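Local coordinates for nucleoid-associated protein HP_0035 (Helicobacter pylori, PDB 3F42), which probably binds DNA as a homodimer and alters its conformation, and may take part in nucleoid organization, gene regulation and DNA protection, at residues 37-42 with 67-72. Numbering follows the deposited sequence. Where two conformers were deposited one is given.
Sequences GGMVSV and QIYLMS
Val40 sets its two methyls against consecutive residues of the helix, Tyr69 and Leu70, and this apolar packing carries the contact. Val40 CG1, turned anti to the backbone N (chi1 168°), lies 4.0 Å from Leu70 CD2 and equally far from Tyr69 O; the valine and leucine side chains cross at about a right angle. The other methyl reaches the base of the tyrosine, with 3.7 Å between Val40 CG2 and Tyr69 CB. Across the two segments the backbones come nearest at Val40 and Leu70, whose CA atoms are 6.5 Å apart.

A further touch involves Met39, a selenomethionine. In one of its two conformers, and so less surely, the chain bends at the last torsion (chi3 -69°), bringing the terminal methyl to the ring obliquely, with Met39 CE 4.1 Å from Tyr69 CE2.

One polar link ties the helix backbone to strand 30-35: Tyr69 O accepts a hydrogen bond from Ser35 OG. Strand 40-45 opens with a classic beta bulge, Met39 and Val40 together opposing the single residue Ser35. Leu70 also packs on Ile55 of its own chain and on Ile55 of the second subunit, which places the contact beside the dimer interface.

The arrangement joins the middle strand of the three-stranded antiparallel sheet to the long C-terminal helix 63-93, the helix-on-sheet core of the dimeric YbaB/EbfC fold.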
# COMPACT_ATOMS: atom_id res chain seq x y z
N GLY A 37 -24.17 5.69 -35.99
CA GLY A 37 -24.84 6.97 -36.22
C GLY A 37 -25.68 7.36 -35.02
O GLY A 37 -26.73 8.03 -35.17
N GLY A 38 -25.23 6.97 -33.84
CA GLY A 38 -25.94 7.24 -32.59
C GLY A 38 -27.00 6.22 -32.20
O GLY A 38 -27.66 6.39 -31.16
N MSE A 39 -27.18 5.17 -32.99
CA MSE A 39 -28.18 4.14 -32.69
C MSE A 39 -27.77 3.20 -31.57
O MSE A 39 -28.60 2.46 -31.04
CB MSE A 39 -28.52 3.32 -33.94
CG MSE A 39 -29.16 4.14 -35.03
SE MSE A 39 -29.76 3.00 -36.48
CE MSE A 39 -28.05 2.43 -37.19
N VAL A 40 -26.48 3.22 -31.22
CA VAL A 40 -26.01 2.46 -30.06
C VAL A 40 -25.35 3.45 -29.11
O VAL A 40 -24.56 4.27 -29.54
CB VAL A 40 -25.02 1.35 -30.46
CG1 VAL A 40 -24.30 0.76 -29.22
CG2 VAL A 40 -25.72 0.23 -31.21
N SER A 41 -25.67 3.35 -27.81
CA SER A 41 -25.00 4.17 -26.80
C SER A 41 -24.63 3.24 -25.66
O SER A 41 -25.49 2.46 -25.19
CB SER A 41 -25.93 5.25 -26.29
OG SER A 41 -25.18 6.14 -25.47
N VAL A 42 -23.39 3.35 -25.21
CA VAL A 42 -22.98 2.61 -24.00
C VAL A 42 -22.39 3.58 -23.00
O VAL A 42 -21.76 4.55 -23.39
CB VAL A 42 -22.00 1.46 -24.28
CG1 VAL A 42 -22.67 0.46 -25.23
CG2 VAL A 42 -20.68 2.00 -24.88
N GLN A 67 -24.75 -6.06 -33.75
CA GLN A 67 -23.56 -6.63 -33.10
C GLN A 67 -22.27 -5.87 -33.39
O GLN A 67 -21.44 -5.66 -32.50
CB GLN A 67 -23.43 -8.09 -33.48
CG GLN A 67 -24.56 -8.92 -32.82
CD GLN A 67 -24.56 -10.40 -33.19
OE1 GLN A 67 -25.20 -11.19 -32.51
NE2 GLN A 67 -23.87 -10.78 -34.26
N ILE A 68 -22.10 -5.46 -34.64
CA ILE A 68 -20.93 -4.70 -35.06
C ILE A 68 -20.89 -3.37 -34.33
O ILE A 68 -19.84 -2.99 -33.77
CB ILE A 68 -20.89 -4.50 -36.59
CG1 ILE A 68 -20.67 -5.87 -37.27
CG2 ILE A 68 -19.81 -3.43 -36.97
CD1 ILE A 68 -20.74 -5.84 -38.79
N TYR A 69 -22.03 -2.65 -34.32
CA TYR A 69 -22.09 -1.37 -33.63
C TYR A 69 -21.96 -1.50 -32.10
O TYR A 69 -21.32 -0.67 -31.49
CB TYR A 69 -23.38 -0.61 -33.96
CG TYR A 69 -23.47 -0.24 -35.42
CD1 TYR A 69 -22.33 0.21 -36.12
CD2 TYR A 69 -24.69 -0.34 -36.11
CE1 TYR A 69 -22.41 0.57 -37.47
CE2 TYR A 69 -24.77 0.00 -37.46
CZ TYR A 69 -23.62 0.46 -38.12
OH TYR A 69 -23.68 0.81 -39.47
N LEU A 70 -22.51 -2.55 -31.52
CA LEU A 70 -22.25 -2.82 -30.09
C LEU A 70 -20.77 -3.02 -29.83
O LEU A 70 -20.20 -2.39 -28.93
CB LEU A 70 -23.02 -4.04 -29.60
CG LEU A 70 -24.49 -3.74 -29.32
CD1 LEU A 70 -25.29 -5.06 -29.29
CD2 LEU A 70 -24.67 -2.97 -27.96
N MSE A 71 -20.14 -3.89 -30.60
CA MSE A 71 -18.71 -4.13 -30.38
C MSE A 71 -17.84 -2.87 -30.57
O MSE A 71 -16.90 -2.67 -29.79
CB MSE A 71 -18.22 -5.23 -31.30
CG MSE A 71 -18.72 -6.57 -30.85
SE MSE A 71 -17.90 -8.00 -31.88
CE MSE A 71 -16.09 -7.76 -31.32
N SER A 72 -18.17 -2.05 -31.58
CA SER A 72 -17.46 -0.81 -31.82
C SER A 72 -17.57 0.14 -30.60
O SER A 72 -16.55 0.61 -30.09
CB SER A 72 -18.06 -0.10 -33.06
OG SER A 72 -17.37 1.09 -33.28